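Local coordinates for transcription regulator AsnC/Lrp ligand binding domain-containing protein (Sulfolobus tokodaii, PDB 2ZBC) that probably binds amino acids such as isoleucine through a stand-alone RAM module and, by its family, may act in regulating amino-acid metabolism, at the interface of chains A and B and the interface of chains A and C. Residues are numbered along the deposited sequence; one frame, centred on the assembly and turned at random. Chains: chain A/B/C, 83aa long hypothetical transcriptional regulator asnC.

Contact 1: the interface of chains A and B. Residues chain A 36-37; chain B 69-71.
The flat peptide group joining A:Gly36 to A:Val37 has the branched end of B:Leu70 laid over one face. B:Leu70 CG stands 3.8 Å from A:Val37 N, the amide nitrogen. The same B:Leu70 CG is 4.0 Å from A:Gly36 C, the carbonyl carbon, which puts it roughly above the bond between the two. At the carbonyl-oxygen end of the same group sits water 1, 3.1 Å from A:Gly36 O. It lies 2.6 Å from B:Thr69 O, so the water links backbone carbonyls of the two chains; its approach to A:Val37 O is weak. The two methyls of B:Leu70 part company beyond CG. CD1 meets A:Val37 CB at 3.8 Å and also lies beside CG2, while CD2 comes over A:Gly36 CA at 4.1 Å. With chi1 of B:Leu70 at -163°, CG points away from its own amide nitrogen and out from strand 66-75 toward the loop of chain A. A:Val37 presents CB and CG2 obliquely to this tip. Replacement of B:Leu70 by alanine would probably leave the face of the A:Gly36 peptide and the flank of A:Val37 without their apolar cover and open a gap between loop and strand. A:Gly36 and B:Thr69 to B:Thr71 occupy positions that contact isoleucine in this structure, so the two chains probably line a shared site, and this patch between subunits of the deposited eight-copy assembly may make binding sensitive to assembly.

Contact 2: the interface of chains A and C. Residues chain A 7, 37-38, 70, 72; chain C 7, 37-38, 70, 72.
A:Tyr38 and C:Tyr38 meet hydroxyl to hydroxyl across the two-fold of a RAM-module pair, the dimer of the Lrp/AsnC ligand-binding family in which sheets pack face to face. In the polar class, the phenol oxygens A:Tyr38 OH and C:Tyr38 OH are 2.6 Å apart and hydrogen bonded, with the donor not decided. Each hydroxyl lies in plane at the edge of the other ring, so the rings meet at their hydroxyl edges with planes nearly perpendicular, about 86° apart.

The ring faces are covered from within each chain. A:Leu7 CD1 sits 3.8 Å above the plane of the A:Tyr38 ring, over its centre, and A:Val37 CG1 covers the opposite face toward the rim. This sandwich limits tilting of the phenol, which chi1 of -49° places beside its own backbone N.

Apolar contacts across the axis surround the pair. A:Leu7 and C:Leu7 reach tip to tip, CD1 to CD1 at 4.0 Å. The selenium SE of A:Met72, a selenomethionine, lies 3.9 Å from C:Tyr38 CD2, with its twin on the other side. A:Val37 CG1 faces C:Leu70 CD1 more loosely, at 4.3 Å. A phenylalanine at A:Tyr38 would probably keep much of the ring packing but leave the C:Tyr38 hydroxyl without its mate in this apolar setting.

Contact 3: the interface of chains A and B. Residues chain A 10, 13, 15-16, 33; chain B 53, 57, 61.
A:Glu15 opens helix 15-22 of one RAM module and is gripped by B:Arg61 and B:Thr57 of another Lrp/AsnC-family subunit. B:Arg61 comes side-on, giving one nitrogen to each carboxylate oxygen. Its NE is 2.9 Å from A:Glu15 OE1, on the syn side but tilted from the carboxylate plane. Its NH2 donates to A:Glu15 OE2 at 3.0 Å, the acceptor lying in the guanidinium plane while the donor stands well above the carboxylate. The two planes are 63° apart, so this salt bridge is twisted. B:Thr57 OG1 approaches OE1 of A:Glu15 at 2.6 Å from the anti side and from the face opposite NE, so one oxygen accepts twice.

Alongside, B:Lys53 NZ forms a salt bridge to the syn lone pair of A:Asp16 OD1 at 2.7 Å, and water 2 connects NZ with A:Asp16 OD2.

Further out, B:Lys53 NZ also donates to B:Thr57 OG1 at 2.8 Å, which would orient that hydroxyl to donate to A:Glu15. B:Lys53, B:Thr57 and B:Arg61 follow at successive turns along and just past helix 49-60. The bend of A:Glu15 at chi2, -87°, swings its carboxylate to this row. B:Arg61 CB rests on A:Gly13 CA at 3.8 Å, where the lack of a side chain on the glycine may let the arginine stem come close.

Contact 4: the interface of chains A and C. Residues chain A 30, 32, 43, 81; chain C 30, 32, 43, 81.
A:Glu30 starts out from strand 30-34 beside C:Val81 of strand 79-81, the two side chains pointing the same way. Antiparallel beta bridges pair A:Glu30 with C:Val81 and A:Val81 with C:Glu30 across the two-fold, so this edge pairing joins the sheets of chains A and C. The CB of A:Glu30 is 4.2 Å from C:Val81 CG2. The next carbon, CG, rides between both methyls of that valine, with CG2 at 4.0 Å and CG1 slightly farther. From there the chain runs extended (chi2 171°) and carries the carboxylate carbon CD, still against C:Val81 CG2, to the axis between the chains. OE1 turns back to its own chain: A:His32 NE2 donates to A:Glu30 OE1 over 2.7 Å in a nearly straight bond, 165° at the hydrogen, lying in the imidazole plane and using the anti lone pair. This bond probably restrains the rotation of the carboxylate. The aliphatic part of C:Lys43 crosses the same oxygen, CD to A:Glu30 OE1 being 3.7 Å. Its side-chain nitrogen NZ stays 4.6 Å from that OE1, without direct contact, and may ease the crowding of negative charge. OE2 points at the partner glutamate, and the distance from A:Glu30 OE2 to C:Glu30 OE2 is 2.4 Å, an approach too close to interpret and therefore doubtful. Beyond the carboxylates, the imidazole carbon CE1 of A:His32 touches C:Val81 CG2 at 3.9 Å.

Contact 1: the interface of chains A and B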
ATOM      1  N   GLY A  36       0.386  14.525   0.354  1.00 16.08           N
ATOM      2  CA  GLY A  36      -0.153  13.189   0.202  1.00 14.16           C
ATOM      3  C   GLY A  36       0.820  12.185   0.753  1.00 15.24           C
ATOM      4  O   GLY A  36       1.599  12.427   1.685  1.00 13.36           O
ATOM      5  N   VAL A  37       0.713  10.978   0.207  1.00 15.56           N
ATOM      6  CA  VAL A  37       1.422   9.862   0.818  1.00 17.54           C
ATOM      7  C   VAL A  37       2.977   9.932   0.812  1.00 17.13           C
ATOM      8  O   VAL A  37       3.638   9.294   1.609  1.00 16.77           O
ATOM      9  CB  VAL A  37       0.831   8.548   0.329  1.00 19.94           C
ATOM     10  CG1 VAL A  37       1.258   8.199  -1.011  1.00 20.53           C
ATOM     11  CG2 VAL A  37       1.125   7.428   1.361  1.00 22.49           C
TER
ATOM     12  N   THR B  69       1.795  11.424   8.276  1.00 14.96           N
ATOM     13  CA  THR B  69       0.570  12.104   7.838  1.00 13.33           C
ATOM     14  C   THR B  69       0.383  12.054   6.330  1.00 14.86           C
ATOM     15  O   THR B  69       1.355  12.086   5.543  1.00 15.52           O
ATOM     16  CB  THR B  69       0.524  13.533   8.248  1.00 14.60           C
ATOM     17  OG1 THR B  69       1.599  14.247   7.634  1.00 13.10           O
ATOM     18  CG2 THR B  69       0.740  13.759   9.723  1.00 14.28           C
ATOM     19  N   LEU B  70      -0.890  11.984   5.963  1.00 13.40           N
ATOM     20  CA  LEU B  70      -1.341  12.015   4.590  1.00 14.24           C
ATOM     21  C   LEU B  70      -2.409  13.048   4.472  1.00 11.15           C
ATOM     22  O   LEU B  70      -3.542  12.839   4.930  1.00 14.16           O
ATOM     23  CB  LEU B  70      -1.866  10.640   4.189  1.00 12.20           C
ATOM     24  CG  LEU B  70      -2.057  10.262   2.710  1.00 15.41           C
ATOM     25  CD1 LEU B  70      -2.301   8.797   2.497  1.00 13.89           C
ATOM     26  CD2 LEU B  70      -3.095  11.129   2.074  1.00 17.95           C
ATOM     27  N   THR B  71      -2.079  14.213   3.904  1.00 12.06           N
ATOM     28  CA  THR B  71      -2.995  15.302   3.738  1.00 11.78           C
ATOM     29  C   THR B  71      -3.651  15.195   2.398  1.00 13.51           C
ATOM     30  O   THR B  71      -2.944  15.179   1.391  1.00 13.76           O
ATOM     31  CB  THR B  71      -2.199  16.624   3.813  1.00 11.93           C
ATOM     32  OG1 THR B  71      -1.592  16.763   5.115  1.00 12.66           O
ATOM     33  CG2 THR B  71      -3.093  17.807   3.656  1.00 13.41           C
TER
HETATM   34  O   HOH W   1       3.324  11.292   3.982  1.00 32.07           O

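Contact 2: the interface of chains A and C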
ATOM      1  N   LEU A   7      10.721   9.476  -4.906  1.00 14.56           N
ATOM      2  CA  LEU A   7       9.690   9.904  -3.962  1.00 13.72           C
ATOM      3  C   LEU A   7      10.260   9.705  -2.533  1.00 13.34           C
ATOM      4  O   LEU A   7      10.691   8.594  -2.159  1.00 13.39           O
ATOM      5  CB  LEU A   7       8.408   9.087  -4.138  1.00 15.09           C
ATOM      6  CG  LEU A   7       7.877   9.054  -5.588  1.00 15.39           C
ATOM      7  CD1 LEU A   7       6.756   8.094  -5.766  1.00 16.09           C
ATOM      8  CD2 LEU A   7       7.489  10.467  -5.991  1.00 15.98           C
ATOM      9  N   VAL A  37       0.713  10.978   0.207  1.00 15.56           N
ATOM     10  CA  VAL A  37       1.422   9.862   0.818  1.00 17.54           C
ATOM     11  C   VAL A  37       2.977   9.932   0.812  1.00 17.13           C
ATOM     12  O   VAL A  37       3.638   9.294   1.609  1.00 16.77           O
ATOM     13  CB  VAL A  37       0.831   8.548   0.329  1.00 19.94           C
ATOM     14  CG1 VAL A  37       1.258   8.199  -1.011  1.00 20.53           C
ATOM     15  CG2 VAL A  37       1.125   7.428   1.361  1.00 22.49           C
ATOM     16  N   TYR A  38       3.534  10.734  -0.072  1.00 14.85           N
ATOM     17  CA  TYR A  38       4.949  11.072  -0.095  1.00 14.15           C
ATOM     18  C   TYR A  38       5.120  12.568   0.229  1.00 13.30           C
ATOM     19  O   TYR A  38       4.150  13.357   0.175  1.00 14.75           O
ATOM     20  CB  TYR A  38       5.553  10.754  -1.527  1.00 13.66           C
ATOM     21  CG  TYR A  38       5.188   9.396  -2.001  1.00 13.40           C
ATOM     22  CD1 TYR A  38       5.841   8.279  -1.530  1.00 12.67           C
ATOM     23  CD2 TYR A  38       4.162   9.220  -2.924  1.00 11.48           C
ATOM     24  CE1 TYR A  38       5.481   7.064  -1.957  1.00 13.66           C
ATOM     25  CE2 TYR A  38       3.801   7.998  -3.353  1.00 12.48           C
ATOM     26  CZ  TYR A  38       4.451   6.916  -2.854  1.00 12.29           C
ATOM     27  OH  TYR A  38       3.989   5.687  -3.272  1.00 15.27           O
ATOM     28  N   LEU A  70      11.566   5.941  -2.754  1.00 12.40           N
ATOM     29  CA  LEU A  70      11.085   5.067  -3.791  1.00 12.69           C
ATOM     30  C   LEU A  70      11.573   5.669  -5.121  1.00 12.61           C
ATOM     31  O   LEU A  70      11.080   6.734  -5.513  1.00 13.23           O
ATOM     32  CB  LEU A  70       9.567   5.062  -3.730  1.00 12.14           C
ATOM     33  CG  LEU A  70       8.790   3.997  -4.485  1.00 14.11           C
ATOM     34  CD1 LEU A  70       7.345   3.963  -4.095  1.00 15.17           C
ATOM     35  CD2 LEU A  70       8.893   4.141  -5.922  1.00 14.65           C
HETATM   36  N   MSE A  72      11.964   5.724  -9.105  1.00 12.02           N
HETATM   37  CA  MSE A  72      11.280   5.301 -10.261  1.00 12.27           C
HETATM   38  C   MSE A  72      12.268   5.590 -11.418  1.00 11.71           C
HETATM   39  O   MSE A  72      12.489   6.740 -11.764  1.00 11.44           O
HETATM   40  CB  MSE A  72      10.013   6.147 -10.411  1.00 12.93           C
HETATM   41  CG  MSE A  72       8.999   5.839  -9.217  1.00 12.22           C
HETATM   42 SE   MSE A  72       7.331   6.790  -9.593  1.00 20.00          SE
HETATM   43  CE  MSE A  72       7.947   8.520  -9.159  1.00 16.86           C
TER
ATOM     44  N   LEU C   7       0.808  10.841 -10.340  1.00 14.25           N
ATOM     45  CA  LEU C   7       1.234   9.453 -10.483  1.00 13.19           C
ATOM     46  C   LEU C   7       0.099   8.618 -11.137  1.00 14.21           C
ATOM     47  O   LEU C   7      -1.004   8.537 -10.644  1.00 15.77           O
ATOM     48  CB  LEU C   7       1.702   8.885  -9.175  1.00 13.68           C
ATOM     49  CG  LEU C   7       2.778   9.716  -8.516  1.00 14.05           C
ATOM     50  CD1 LEU C   7       3.163   9.144  -7.161  1.00 16.30           C
ATOM     51  CD2 LEU C   7       4.011   9.851  -9.470  1.00 14.00           C
ATOM     52  N   VAL C  37       5.781   0.651  -9.114  1.00 13.78           N
ATOM     53  CA  VAL C  37       4.407   0.593  -8.732  1.00 13.76           C
ATOM     54  C   VAL C  37       3.514   1.639  -9.400  1.00 13.85           C
ATOM     55  O   VAL C  37       2.338   1.463  -9.408  1.00 12.19           O
ATOM     56  CB  VAL C  37       4.345   0.592  -7.211  1.00 17.15           C
ATOM     57  CG1 VAL C  37       4.698   1.921  -6.673  1.00 15.74           C
ATOM     58  CG2 VAL C  37       3.007  -0.022  -6.716  1.00 18.18           C
ATOM     59  N   TYR C  38       4.085   2.697 -10.019  1.00  9.76           N
ATOM     60  CA  TYR C  38       3.338   3.592 -10.869  1.00 11.78           C
ATOM     61  C   TYR C  38       3.923   3.418 -12.306  1.00 11.53           C
ATOM     62  O   TYR C  38       5.044   2.925 -12.492  1.00 10.31           O
ATOM     63  CB  TYR C  38       3.547   5.027 -10.392  1.00 12.47           C
ATOM     64  CG  TYR C  38       3.122   5.188  -8.947  1.00 16.82           C
ATOM     65  CD1 TYR C  38       1.775   5.093  -8.585  1.00 16.45           C
ATOM     66  CD2 TYR C  38       4.076   5.365  -7.936  1.00 19.47           C
ATOM     67  CE1 TYR C  38       1.398   5.163  -7.219  1.00 16.91           C
ATOM     68  CE2 TYR C  38       3.679   5.448  -6.600  1.00 17.17           C
ATOM     69  CZ  TYR C  38       2.365   5.354  -6.268  1.00 14.93           C
ATOM     70  OH  TYR C  38       2.028   5.450  -4.885  1.00 14.38           O
ATOM     71  N   LEU C  70      -2.963   9.601  -8.889  1.00 13.40           N
ATOM     72  CA  LEU C  70      -2.613  10.137  -7.592  1.00 14.24           C
ATOM     73  C   LEU C  70      -1.966  11.464  -7.794  1.00 11.15           C
ATOM     74  O   LEU C  70      -0.810  11.542  -8.235  1.00 14.16           O
ATOM     75  CB  LEU C  70      -1.672   9.175  -6.875  1.00 12.20           C
ATOM     76  CG  LEU C  70      -1.431   9.281  -5.358  1.00 15.41           C
ATOM     77  CD1 LEU C  70      -0.714   8.094  -4.786  1.00 13.89           C
ATOM     78  CD2 LEU C  70      -0.781  10.581  -5.016  1.00 17.95           C
HETATM   79  N   MSE C  72      -0.368  14.790  -6.476  1.00 13.58           N
HETATM   80  CA  MSE C  72       0.374  15.409  -5.403  1.00 13.98           C
HETATM   81  C   MSE C  72       0.472  16.911  -5.672  1.00 14.55           C
HETATM   82  O   MSE C  72       1.215  17.395  -6.599  1.00 11.30           O
HETATM   83  CB  MSE C  72       1.741  14.730  -5.297  1.00 13.98           C
HETATM   84  CG  MSE C  72       1.675  13.262  -5.210  1.00 15.83           C
HETATM   85 SE   MSE C  72       3.510  12.519  -5.019  1.00 21.25          SE
HETATM   86  CE  MSE C  72       4.135  12.639  -6.969  1.00 13.46           C
TER

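Contact 3: the interface of chains A and B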
ATOM      1  N   THR A  10       9.975  11.689   4.725  1.00 11.56           N
ATOM      2  CA  THR A  10      10.886  12.150   5.792  1.00 12.48           C
ATOM      3  C   THR A  10      10.325  11.754   7.168  1.00 14.26           C
ATOM      4  O   THR A  10       9.185  11.339   7.259  1.00 12.54           O
ATOM      5  CB  THR A  10      11.042  13.675   5.783  1.00 12.59           C
ATOM      6  OG1 THR A  10       9.794  14.333   6.042  1.00 12.36           O
ATOM      7  CG2 THR A  10      11.455  14.166   4.414  1.00 14.79           C
ATOM      8  N   GLY A  13       7.833  16.067  10.193  1.00 21.22           N
ATOM      9  CA  GLY A  13       8.258  17.413  10.415  1.00 21.45           C
ATOM     10  C   GLY A  13       9.613  17.756   9.803  1.00 21.60           C
ATOM     11  O   GLY A  13       9.998  18.878   9.907  1.00 23.47           O
ATOM     12  N   GLU A  15      10.569  17.584   6.538  1.00 14.76           N
ATOM     13  CA  GLU A  15      10.482  17.850   5.097  1.00 15.14           C
ATOM     14  C   GLU A  15      11.160  19.151   4.592  1.00 16.25           C
ATOM     15  O   GLU A  15      11.781  19.121   3.541  1.00 14.51           O
ATOM     16  CB  GLU A  15       9.073  17.696   4.530  1.00 14.33           C
ATOM     17  CG  GLU A  15       7.996  18.579   5.120  1.00 13.74           C
ATOM     18  CD  GLU A  15       7.366  17.960   6.350  1.00 13.53           C
ATOM     19  OE1 GLU A  15       6.293  18.364   6.685  1.00 13.59           O
ATOM     20  OE2 GLU A  15       7.943  17.091   6.948  1.00 15.21           O
ATOM     21  N   ASP A  16      11.028  20.271   5.307  1.00 16.08           N
ATOM     22  CA  ASP A  16      11.646  21.529   4.847  1.00 17.65           C
ATOM     23  C   ASP A  16      13.167  21.475   4.900  1.00 17.08           C
ATOM     24  O   ASP A  16      13.867  22.028   4.004  1.00 16.45           O
ATOM     25  CB  ASP A  16      11.126  22.733   5.650  1.00 17.17           C
ATOM     26  CG  ASP A  16       9.632  22.958   5.476  1.00 20.26           C
ATOM     27  OD1 ASP A  16       8.969  22.305   4.635  1.00 16.77           O
ATOM     28  OD2 ASP A  16       9.029  23.802   6.165  1.00 20.66           O
ATOM     29  N   VAL A  33       8.245  19.912  -2.311  1.00 11.74           N
ATOM     30  CA  VAL A  33       7.471  19.233  -1.219  1.00 11.12           C
ATOM     31  C   VAL A  33       6.036  19.147  -1.732  1.00 11.30           C
ATOM     32  O   VAL A  33       5.516  20.075  -2.398  1.00 11.17           O
ATOM     33  CB  VAL A  33       7.508  20.035   0.117  1.00  9.59           C
ATOM     34  CG1 VAL A  33       6.766  19.436   1.310  1.00 14.26           C
ATOM     35  CG2 VAL A  33       8.915  20.268   0.557  1.00 14.75           C
TER
ATOM     36  N   LYS B  53       0.083  24.561   5.214  1.00 14.30           N
ATOM     37  CA  LYS B  53       1.378  23.924   5.150  1.00 14.81           C
ATOM     38  C   LYS B  53       2.120  24.074   6.452  1.00 14.75           C
ATOM     39  O   LYS B  53       2.734  23.157   6.947  1.00 14.52           O
ATOM     40  CB  LYS B  53       2.244  24.574   4.020  1.00 13.14           C
ATOM     41  CG  LYS B  53       3.680  24.271   4.118  1.00 14.36           C
ATOM     42  CD  LYS B  53       3.943  22.791   3.919  1.00 15.31           C
ATOM     43  CE  LYS B  53       5.389  22.508   3.675  1.00 15.69           C
ATOM     44  NZ  LYS B  53       6.275  22.720   4.877  1.00 13.33           N
ATOM     45  N   THR B  57       3.124  20.889   8.761  1.00 13.19           N
ATOM     46  CA  THR B  57       4.564  20.609   8.949  1.00 14.75           C
ATOM     47  C   THR B  57       5.097  20.947  10.314  1.00 15.23           C
ATOM     48  O   THR B  57       5.826  20.128  10.907  1.00 15.56           O
ATOM     49  CB  THR B  57       5.436  21.331   7.931  1.00 15.36           C
ATOM     50  OG1 THR B  57       5.275  20.733   6.635  1.00 14.62           O
ATOM     51  CG2 THR B  57       6.908  21.129   8.311  1.00 15.20           C
ATOM     52  N   ARG B  61       2.965  17.529  12.333  1.00 15.68           N
ATOM     53  CA  ARG B  61       3.999  16.561  12.119  1.00 16.31           C
ATOM     54  C   ARG B  61       5.177  16.710  13.106  1.00 18.44           C
ATOM     55  O   ARG B  61       6.162  16.015  12.971  1.00 18.85           O
ATOM     56  CB  ARG B  61       4.515  16.662  10.642  1.00 16.02           C
ATOM     57  CG  ARG B  61       3.499  16.174   9.683  1.00 14.14           C
ATOM     58  CD  ARG B  61       3.783  16.553   8.247  1.00 16.66           C
ATOM     59  NE  ARG B  61       5.067  15.988   7.731  1.00 15.38           N
ATOM     60  CZ  ARG B  61       5.271  14.790   7.282  1.00 15.77           C
ATOM     61  NH1 ARG B  61       4.311  13.896   7.325  1.00 15.91           N
ATOM     62  NH2 ARG B  61       6.500  14.451   6.781  1.00 13.30           N
TER
HETATM   63  O   HOH W   2       6.412  25.241   6.324  1.00 40.64           O

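Contact 4: the interface of chains A and C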
ATOM      1  N   GLU A  30      15.198  18.936 -10.066  1.00 15.06           N
ATOM      2  CA  GLU A  30      14.036  19.583  -9.455  1.00 14.80           C
ATOM      3  C   GLU A  30      13.751  18.947  -8.105  1.00 13.34           C
ATOM      4  O   GLU A  30      14.040  17.764  -7.865  1.00 13.90           O
ATOM      5  CB  GLU A  30      12.681  19.424 -10.200  1.00 17.12           C
ATOM      6  CG  GLU A  30      12.733  19.259 -11.654  1.00 22.59           C
ATOM      7  CD  GLU A  30      11.387  18.891 -12.258  1.00 25.05           C
ATOM      8  OE1 GLU A  30      10.242  19.036 -11.654  1.00 20.33           O
ATOM      9  OE2 GLU A  30      11.550  18.524 -13.422  1.00 20.42           O
ATOM     10  N   HIS A  32      10.481  19.230  -4.950  1.00 11.83           N
ATOM     11  CA  HIS A  32       9.209  19.812  -4.587  1.00 12.49           C
ATOM     12  C   HIS A  32       8.734  19.162  -3.304  1.00 12.23           C
ATOM     13  O   HIS A  32       8.710  17.945  -3.256  1.00 14.83           O
ATOM     14  CB  HIS A  32       8.149  19.530  -5.693  1.00 12.01           C
ATOM     15  CG  HIS A  32       8.609  19.749  -7.124  1.00 14.15           C
ATOM     16  ND1 HIS A  32       8.582  20.990  -7.733  1.00 17.94           N
ATOM     17  CD2 HIS A  32       9.021  18.887  -8.075  1.00 16.98           C
ATOM     18  CE1 HIS A  32       9.032  20.881  -8.975  1.00 20.14           C
ATOM     19  NE2 HIS A  32       9.322  19.617  -9.210  1.00 17.28           N
ATOM     20  N   LYS A  43      13.590  15.103  -9.088  1.00 14.02           N
ATOM     21  CA  LYS A  43      14.145  14.535 -10.333  1.00 15.20           C
ATOM     22  C   LYS A  43      15.648  14.466 -10.206  1.00 14.57           C
ATOM     23  O   LYS A  43      16.304  15.434  -9.831  1.00 15.58           O
ATOM     24  CB  LYS A  43      13.716  15.367 -11.526  1.00 13.96           C
ATOM     25  CG  LYS A  43      13.957  14.632 -12.875  1.00 17.49           C
ATOM     26  CD  LYS A  43      13.013  15.255 -13.916  1.00 23.19           C
ATOM     27  CE  LYS A  43      13.680  15.530 -15.201  1.00 27.21           C
ATOM     28  NZ  LYS A  43      14.285  14.372 -15.768  1.00 29.40           N
ATOM     29  N   VAL A  81      10.662  16.634 -21.083  1.00 21.96           N
ATOM     30  CA  VAL A  81      10.623  17.823 -20.241  1.00 23.97           C
ATOM     31  C   VAL A  81      10.521  18.980 -21.240  1.00 24.62           C
ATOM     32  O   VAL A  81      11.470  19.171 -22.008  1.00 22.01           O
ATOM     33  CB  VAL A  81      11.905  17.934 -19.328  1.00 25.27           C
ATOM     34  CG1 VAL A  81      11.939  19.229 -18.495  1.00 26.28           C
ATOM     35  CG2 VAL A  81      12.025  16.752 -18.376  1.00 27.49           C
TER
ATOM     36  N   GLU C  30       5.899  17.994 -18.158  1.00 18.05           N
ATOM     37  CA  GLU C  30       6.759  16.879 -18.321  1.00 17.92           C
ATOM     38  C   GLU C  30       5.998  15.583 -18.105  1.00 16.71           C
ATOM     39  O   GLU C  30       4.944  15.535 -17.438  1.00 14.36           O
ATOM     40  CB  GLU C  30       8.029  16.995 -17.430  1.00 19.89           C
ATOM     41  CG  GLU C  30       7.930  17.335 -15.992  1.00 23.82           C
ATOM     42  CD  GLU C  30       9.289  17.356 -15.316  1.00 20.28           C
ATOM     43  OE1 GLU C  30       9.885  16.302 -15.157  1.00 19.87           O
ATOM     44  OE2 GLU C  30       9.763  18.446 -15.023  1.00 26.42           O
ATOM     45  N   HIS C  32       6.812  11.136 -18.118  1.00 13.22           N
ATOM     46  CA  HIS C  32       7.762  10.010 -18.119  1.00 13.12           C
ATOM     47  C   HIS C  32       7.066   8.692 -17.886  1.00 13.90           C
ATOM     48  O   HIS C  32       6.265   8.555 -16.949  1.00 14.46           O
ATOM     49  CB  HIS C  32       8.802  10.186 -17.028  1.00 12.58           C
ATOM     50  CG  HIS C  32       9.398  11.570 -16.963  1.00 16.36           C
ATOM     51  ND1 HIS C  32       8.912  12.577 -16.148  1.00 16.86           N
ATOM     52  CD2 HIS C  32      10.466  12.095 -17.617  1.00 12.21           C
ATOM     53  CE1 HIS C  32       9.662  13.669 -16.324  1.00 17.87           C
ATOM     54  NE2 HIS C  32      10.569  13.415 -17.256  1.00 18.18           N
ATOM     55  N   LYS C  43       4.046  16.070 -14.762  1.00 15.51           N
ATOM     56  CA  LYS C  43       3.953  17.334 -14.035  1.00 15.06           C
ATOM     57  C   LYS C  43       2.970  18.188 -14.774  1.00 15.32           C
ATOM     58  O   LYS C  43       3.034  18.294 -16.012  1.00 14.23           O
ATOM     59  CB  LYS C  43       5.290  18.041 -13.946  1.00 16.93           C
ATOM     60  CG  LYS C  43       5.287  19.385 -13.192  1.00 19.87           C
ATOM     61  CD  LYS C  43       6.704  19.633 -12.553  1.00 25.37           C
ATOM     62  CE  LYS C  43       7.297  20.948 -12.847  1.00 29.38           C
ATOM     63  NZ  LYS C  43       6.647  21.905 -11.978  1.00 31.23           N
ATOM     64  N   VAL C  81      12.721  24.298  -9.874  1.00 21.49           N
ATOM     65  CA  VAL C  81      13.160  23.649 -11.096  1.00 21.69           C
ATOM     66  C   VAL C  81      14.349  24.460 -11.566  1.00 23.46           C
ATOM     67  O   VAL C  81      14.202  25.641 -11.846  1.00 22.89           O
ATOM     68  CB  VAL C  81      12.128  23.620 -12.205  1.00 22.78           C
ATOM     69  CG1 VAL C  81      12.797  22.983 -13.482  1.00 23.54           C
ATOM     70  CG2 VAL C  81      10.882  22.817 -11.815  1.00 26.19           C
TER

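Contacts 1 and 3 belong to the interface of chains A and B, with centres about 10 Å apart; contacts 2 and 4 belong to the two-fold pair of chains A and C, about 13 Å apart. Contacts 1 and 2 share A:Val37 and lie about 12 Å apart, and strand 66-75 serves both through its leucine, from chain B in one and from chains A and C in the other. The loop at A:Val37 therefore touches both neighbours, which could couple the A/C pair to the rest of the deposited eight-copy assembly and to the isoleucine site. Contact 4 lies about 20 Å from contacts 1 and 3.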